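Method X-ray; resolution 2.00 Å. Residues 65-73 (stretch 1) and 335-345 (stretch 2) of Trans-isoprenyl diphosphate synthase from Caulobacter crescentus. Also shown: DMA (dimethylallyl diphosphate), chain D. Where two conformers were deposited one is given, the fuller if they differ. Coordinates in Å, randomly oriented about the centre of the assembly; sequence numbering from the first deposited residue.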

ATOM      1  N   GLY B  65     -19.581   4.779   4.785  1.00 38.00           N
ATOM      2  CA  GLY B  65     -18.664   3.990   5.587  1.00 34.99           C
ATOM      3  C   GLY B  65     -18.897   4.322   7.037  1.00 32.78           C
ATOM      4  O   GLY B  65     -19.130   5.472   7.380  1.00 32.91           O
ATOM      5  N   LYS B  66     -18.822   3.313   7.893  1.00 36.10           N
ATOM      6  CA  LYS B  66     -19.210   3.471   9.294  1.00 32.24           C
ATOM      7  C   LYS B  66     -18.145   4.136  10.147  1.00 30.90           C
ATOM      8  O   LYS B  66     -18.432   4.538  11.268  1.00 29.60           O
ATOM      9  CB  LYS B  66     -19.607   2.120   9.896  1.00 36.02           C
ATOM     10  CG  LYS B  66     -20.790   1.458   9.209  1.00 22.59           C
ATOM     11  CD  LYS B  66     -21.037   0.047   9.787  1.00 26.69           C
ATOM     12  CE  LYS B  66     -19.872  -0.933   9.494  1.00 25.49           C
ATOM     13  NZ  LYS B  66     -19.843  -1.274   8.026  1.00 26.46           N
ATOM     14  N   ARG B  67     -16.919   4.240   9.623  1.00 30.02           N
ATOM     15  CA  ARG B  67     -15.814   4.891  10.325  1.00 30.95           C
ATOM     16  C   ARG B  67     -15.498   4.261  11.674  1.00 21.95           C
ATOM     17  O   ARG B  67     -14.993   4.935  12.572  1.00 34.12           O
ATOM     18  CB  ARG B  67     -16.066   6.397  10.462  1.00 31.09           C
ATOM     19  CG  ARG B  67     -16.292   7.077   9.105  1.00 25.67           C
ATOM     20  CD  ARG B  67     -14.961   7.211   8.341  1.00 29.30           C
ATOM     21  NE  ARG B  67     -15.109   8.099   7.198  1.00 38.18           N
ATOM     22  CZ  ARG B  67     -15.562   7.713   6.008  1.00 36.85           C
ATOM     23  NH1 ARG B  67     -15.879   6.441   5.790  1.00 33.84           N
ATOM     24  NH2 ARG B  67     -15.693   8.605   5.036  1.00 37.80           N
ATOM     25  N   LEU B  68     -15.769   2.957  11.804  1.00 24.80           N
ATOM     26  CA  LEU B  68     -15.565   2.241  13.078  1.00 27.55           C
ATOM     27  C   LEU B  68     -14.114   2.235  13.496  1.00 24.44           C
ATOM     28  O   LEU B  68     -13.794   2.390  14.683  1.00 23.01           O
ATOM     29  CB  LEU B  68     -16.088   0.798  13.011  1.00 27.48           C
ATOM     30  CG  LEU B  68     -17.579   0.602  12.719  1.00 38.08           C
ATOM     31  CD1 LEU B  68     -17.976  -0.845  12.906  1.00 42.35           C
ATOM     32  CD2 LEU B  68     -18.463   1.498  13.598  1.00 30.48           C
ATOM     33  N   ARG B  69     -13.230   2.101  12.513  1.00 27.11           N
ATOM     34  CA  ARG B  69     -11.813   2.081  12.818  1.00 32.41           C
ATOM     35  C   ARG B  69     -11.264   3.377  13.420  1.00 26.92           C
ATOM     36  O   ARG B  69     -10.687   3.302  14.524  1.00 30.56           O
ATOM     37  CB  ARG B  69     -11.000   1.530  11.659  1.00 26.87           C
ATOM     38  CG  ARG B  69     -11.209   0.049  11.451  1.00 24.98           C
ATOM     39  CD  ARG B  69     -10.971  -0.246  10.003  1.00 30.12           C
ATOM     40  NE  ARG B  69     -11.398  -1.578   9.608  1.00 33.08           N
ATOM     41  CZ  ARG B  69     -12.609  -1.869   9.162  1.00 27.39           C
ATOM     42  NH1 ARG B  69     -13.552  -0.922   9.082  1.00 29.14           N
ATOM     43  NH2 ARG B  69     -12.878  -3.113   8.820  1.00 24.09           N
ATOM     44  N   PRO B  70     -11.479   4.564  12.757  1.00 25.75           N
ATOM     45  CA  PRO B  70     -11.073   5.813  13.450  1.00 28.92           C
ATOM     46  C   PRO B  70     -11.822   6.079  14.750  1.00 25.28           C
ATOM     47  O   PRO B  70     -11.225   6.642  15.681  1.00 26.35           O
ATOM     48  CB  PRO B  70     -11.361   6.941  12.422  1.00 22.27           C
ATOM     49  CG  PRO B  70     -12.210   6.313  11.349  1.00 27.23           C
ATOM     50  CD  PRO B  70     -11.864   4.837  11.356  1.00 27.10           C
ATOM     51  N   LEU B  71     -13.108   5.706  14.809  1.00 21.62           N
ATOM     52  CA  LEU B  71     -13.904   5.786  16.027  1.00 26.02           C
ATOM     53  C   LEU B  71     -13.254   5.033  17.178  1.00 30.01           C
ATOM     54  O   LEU B  71     -13.222   5.520  18.317  1.00 26.54           O
ATOM     55  CB  LEU B  71     -15.338   5.254  15.826  1.00 26.48           C
ATOM     56  CG  LEU B  71     -16.317   6.200  15.133  1.00 26.58           C
ATOM     57  CD1 LEU B  71     -17.669   5.506  14.853  1.00 34.97           C
ATOM     58  CD2 LEU B  71     -16.495   7.462  15.915  1.00 31.77           C
ATOM     59  N   MET B  72     -12.744   3.843  16.876  1.00 29.66           N
ATOM     60  CA  MET B  72     -12.083   3.045  17.907  0.50 31.42           C
ATOM     61  C   MET B  72     -10.772   3.669  18.374  1.00 28.89           C
ATOM     62  O   MET B  72     -10.485   3.641  19.562  1.00 33.80           O
ATOM     63  CB  MET B  72     -11.923   1.590  17.466  0.50 31.48           C
ATOM     64  CG  MET B  72     -13.214   0.823  17.648  0.50 34.44           C
ATOM     65  SD  MET B  72     -13.289  -0.684  16.683  0.50 17.92           S
ATOM     66  CE  MET B  72     -11.892  -1.539  17.447  0.50 21.23           C
ATOM     67  N   THR B  73     -10.007   4.256  17.452  1.00 28.93           N
ATOM     68  CA  THR B  73      -8.819   5.009  17.823  1.00 26.94           C
ATOM     69  C   THR B  73      -9.219   6.146  18.761  1.00 22.15           C
ATOM     70  O   THR B  73      -8.598   6.329  19.820  1.00 27.58           O
ATOM     71  CB  THR B  73      -8.102   5.602  16.586  1.00 28.34           C
ATOM     72  OG1 THR B  73      -7.743   4.550  15.689  1.00 23.52           O
ATOM     73  CG2 THR B  73      -6.835   6.396  16.999  1.00 23.14           C
ATOM     74  N   GLU B 335     -21.283  -1.456  23.679  1.00 30.47           N
ATOM     75  CA  GLU B 335     -22.419  -1.452  22.773  1.00 33.96           C
ATOM     76  C   GLU B 335     -21.965  -1.707  21.332  1.00 30.69           C
ATOM     77  O   GLU B 335     -22.692  -2.328  20.540  1.00 36.26           O
ATOM     78  CB  GLU B 335     -23.232  -0.142  22.908  1.00 31.37           C
ATOM     79  CG  GLU B 335     -24.001  -0.044  24.235  1.00 36.83           C
ATOM     80  CD  GLU B 335     -24.642   1.320  24.469  1.00 43.51           C
ATOM     81  OE1 GLU B 335     -24.242   2.308  23.825  1.00 49.37           O
ATOM     82  OE2 GLU B 335     -25.547   1.406  25.314  1.00 50.79           O
ATOM     83  N   LEU B 336     -20.763  -1.245  20.997  1.00 26.68           N
ATOM     84  CA  LEU B 336     -20.187  -1.503  19.666  1.00 31.26           C
ATOM     85  C   LEU B 336     -19.896  -2.991  19.446  1.00 33.29           C
ATOM     86  O   LEU B 336     -20.110  -3.523  18.344  1.00 30.55           O
ATOM     87  CB  LEU B 336     -18.922  -0.660  19.436  1.00 30.17           C
ATOM     88  CG  LEU B 336     -18.104  -0.903  18.156  1.00 28.75           C
ATOM     89  CD1 LEU B 336     -18.877  -0.422  16.912  1.00 36.89           C
ATOM     90  CD2 LEU B 336     -16.750  -0.232  18.228  1.00 34.81           C
ATOM     91  N   ALA B 337     -19.417  -3.658  20.496  1.00 33.12           N
ATOM     92  CA  ALA B 337     -19.163  -5.102  20.459  1.00 32.70           C
ATOM     93  C   ALA B 337     -20.416  -5.910  20.096  1.00 35.59           C
ATOM     94  O   ALA B 337     -20.355  -6.804  19.256  1.00 38.66           O
ATOM     95  CB  ALA B 337     -18.558  -5.572  21.795  1.00 32.26           C
ATOM     96  N   ASP B 338     -21.551  -5.563  20.705  1.00 28.53           N
ATOM     97  CA  ASP B 338     -22.840  -6.177  20.378  1.00 28.36           C
ATOM     98  C   ASP B 338     -23.300  -5.803  18.991  1.00 27.33           C
ATOM     99  O   ASP B 338     -23.881  -6.629  18.258  1.00 28.54           O
ATOM    100  CB  ASP B 338     -23.894  -5.784  21.433  1.00 28.37           C
ATOM    101  CG  ASP B 338     -23.643  -6.459  22.780  1.00 37.98           C
ATOM    102  OD1 ASP B 338     -22.977  -7.523  22.804  1.00 41.03           O
ATOM    103  OD2 ASP B 338     -24.085  -5.925  23.812  1.00 41.43           O
ATOM    104  N   PHE B 339     -23.035  -4.545  18.622  1.00 31.97           N
ATOM    105  CA  PHE B 339     -23.385  -4.053  17.303  1.00 31.21           C
ATOM    106  C   PHE B 339     -22.632  -4.790  16.198  1.00 34.29           C
ATOM    107  O   PHE B 339     -23.209  -5.099  15.152  1.00 32.39           O
ATOM    108  CB  PHE B 339     -23.162  -2.541  17.185  1.00 31.71           C
ATOM    109  CG  PHE B 339     -23.536  -1.991  15.841  1.00 36.74           C
ATOM    110  CD1 PHE B 339     -24.872  -1.790  15.509  1.00 46.90           C
ATOM    111  CD2 PHE B 339     -22.562  -1.697  14.896  1.00 43.51           C
ATOM    112  CE1 PHE B 339     -25.229  -1.277  14.265  1.00 42.82           C
ATOM    113  CE2 PHE B 339     -22.911  -1.193  13.640  1.00 43.48           C
ATOM    114  CZ  PHE B 339     -24.241  -0.975  13.333  1.00 39.27           C
ATOM    115  N   ALA B 340     -21.347  -5.067  16.428  1.00 29.62           N
ATOM    116  CA  ALA B 340     -20.554  -5.860  15.480  1.00 33.02           C
ATOM    117  C   ALA B 340     -21.255  -7.161  15.063  1.00 33.23           C
ATOM    118  O   ALA B 340     -21.234  -7.522  13.893  1.00 33.70           O
ATOM    119  CB  ALA B 340     -19.163  -6.135  16.031  1.00 34.34           C
ATOM    120  N   VAL B 341     -21.899  -7.832  16.019  1.00 33.84           N
ATOM    121  CA  VAL B 341     -22.631  -9.076  15.774  1.00 31.88           C
ATOM    122  C   VAL B 341     -24.055  -8.831  15.243  1.00 36.40           C
ATOM    123  O   VAL B 341     -24.504  -9.527  14.328  1.00 34.39           O
ATOM    124  CB  VAL B 341     -22.685  -9.946  17.057  1.00 37.75           C
ATOM    125  CG1 VAL B 341     -23.367 -11.272  16.800  1.00 37.12           C
ATOM    126  CG2 VAL B 341     -21.270 -10.184  17.589  1.00 33.81           C
ATOM    127  N   SER B 342     -24.754  -7.838  15.791  1.00 31.86           N
ATOM    128  CA  SER B 342     -26.184  -7.631  15.444  1.00 41.94           C
ATOM    129  C   SER B 342     -26.472  -6.876  14.134  1.00 45.08           C
ATOM    130  O   SER B 342     -27.545  -7.063  13.538  1.00 43.89           O
ATOM    131  CB  SER B 342     -26.948  -6.978  16.603  1.00 41.55           C
ATOM    132  OG  SER B 342     -26.537  -5.643  16.816  1.00 44.28           O
ATOM    133  N   ARG B 343     -25.516  -6.052  13.685  1.00 37.34           N
ATOM    134  CA  ARG B 343     -25.679  -5.183  12.499  1.00 39.20           C
ATOM    135  C   ARG B 343     -26.151  -5.871  11.214  1.00 36.63           C
ATOM    136  O   ARG B 343     -25.938  -7.071  11.007  1.00 36.74           O
ATOM    137  CB  ARG B 343     -24.367  -4.437  12.198  1.00 35.34           C
ATOM    138  CG  ARG B 343     -23.261  -5.352  11.746  1.00 34.23           C
ATOM    139  CD  ARG B 343     -21.839  -4.820  12.000  1.00 28.48           C
ATOM    140  NE  ARG B 343     -20.864  -5.807  11.511  1.00 27.83           N
ATOM    141  CZ  ARG B 343     -20.408  -5.847  10.264  1.00 29.82           C
ATOM    142  NH1 ARG B 343     -19.536  -6.780   9.891  1.00 27.20           N
ATOM    143  NH2 ARG B 343     -20.799  -4.926   9.393  1.00 25.24           N
ATOM    144  N   ARG B 344     -26.777  -5.075  10.354  1.00 40.07           N
ATOM    145  CA  ARG B 344     -27.254  -5.517   9.045  1.00 38.95           C
ATOM    146  C   ARG B 344     -26.372  -4.996   7.916  1.00 40.99           C
ATOM    147  O   ARG B 344     -26.554  -5.375   6.760  1.00 42.10           O
ATOM    148  CB  ARG B 344     -28.712  -5.062   8.826  1.00 41.65           C
ATOM    149  CG  ARG B 344     -29.725  -5.575   9.874  1.00 37.94           C
ATOM    150  CD  ARG B 344     -29.610  -7.080  10.073  1.00 40.26           C
ATOM    151  NE  ARG B 344     -29.810  -7.811   8.816  1.00 57.16           N
ATOM    152  CZ  ARG B 344     -29.389  -9.053   8.576  1.00 55.11           C
ATOM    153  NH1 ARG B 344     -28.727  -9.742   9.505  1.00 52.45           N
ATOM    154  NH2 ARG B 344     -29.632  -9.607   7.396  1.00 61.78           N
ATOM    155  N   ALA B 345     -25.423  -4.122   8.260  1.00 38.97           N
ATOM    156  CA  ALA B 345     -24.496  -3.539   7.285  1.00 40.56           C
ATOM    157  C   ALA B 345     -23.161  -3.137   7.917  1.00 43.51           C
ATOM    158  O   ALA B 345     -23.033  -3.071   9.149  1.00 38.61           O
ATOM    159  CB  ALA B 345     -25.117  -2.337   6.624  1.00 33.41           C
ATOM    160  OXT ALA B 345     -22.195  -2.855   7.191  1.00 39.77           O
TER
HETATM  161  C1  DMA D 336     -15.299  -3.625   4.966  1.00 34.07           C
HETATM  162  O1  DMA D 336     -15.289  -2.847   6.171  1.00 31.76           O
HETATM  163  C2  DMA D 336     -14.065  -4.390   5.293  1.00 40.81           C
HETATM  164  C3  DMA D 336     -14.104  -5.581   5.896  1.00 44.64           C
HETATM  165  C4  DMA D 336     -15.388  -6.316   6.175  1.00 35.88           C
HETATM  166  C5  DMA D 336     -12.787  -6.191   6.261  1.00 37.87           C
HETATM  167  PA  DMA D 336     -16.535  -2.080   6.828  1.00 35.52           P
HETATM  168  O1A DMA D 336     -16.136  -1.416   8.130  1.00 24.76           O
HETATM  169  O2A DMA D 336     -17.691  -3.038   6.902  1.00 32.14           O
HETATM  170  O3A DMA D 336     -16.751  -1.008   5.631  1.00 29.24           O
HETATM  171  PB  DMA D 336     -17.149   0.566   5.709  1.00 31.19           P
HETATM  172  O1B DMA D 336     -15.867   1.307   6.035  1.00 35.06           O
HETATM  173  O2B DMA D 336     -17.573   0.709   4.263  1.00 34.15           O
HETATM  174  O3B DMA D 336     -18.233   0.758   6.735  1.00 33.39           O

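Contact between residues 65-73 and the C-terminal residues 335-345, with dimethylallyl diphosphate bound beside it. Lys 66 is the polar hub. Its CA-to-CB bond points toward the other stretch, and the chain then bends (chi3 and chi4 both m) to bring the ammonium among three acceptors: Lys 66 NZ lies 3.0 Å from Ala 345 OXT, in a hydrogen-bonded salt bridge with the C-terminal carboxylate, and donates to DMA O2A at 3.0 Å and to DMA O3B at 2.9 Å. These three bonds account for all three ammonium hydrogens. The backbone joins in, Lys 66 N donating to DMA O3B at 2.9 Å with a nearly straight angle of 167°, so one phosphate oxygen takes two bonds from the same residue. From the second residue of the helix, Arg 69 NH1 reaches DMA O1A at 2.8 Å (175°), the oxygen lying near the guanidinium plane.

The carboxylate is shared. Arg 343, the first residue to leave helical geometry, folds back so that Arg 343 NE donates to Ala 340 O at 3.0 Å and Arg 343 NH2 to Ala 345 O at 2.9 Å; Arg 343 NH2 also forms a salt bridge with Ala 345 OXT at 3.3 Å. Arg 343 NH1 is satisfied elsewhere in the structure. Two cations consequently come close, Lys 66 NZ to Arg 343 NH2 at 4.0 Å, with the carboxylate and diphosphate supplying negative charge beside them.

Away from the charges the contact is apolar. Leu 336 CD1 packs on Leu 68 CD2 at 3.9 Å, while Leu 336 CD2 meets Met 72 CG at 3.7 Å; Leu 68 and Met 72 are one turn apart, joined by Met 72 N to Leu 68 O at 2.8 Å. Between the two regions, Lys 66 CD approaches the ring edge of Phe 339 at CE2, 4.5 Å away.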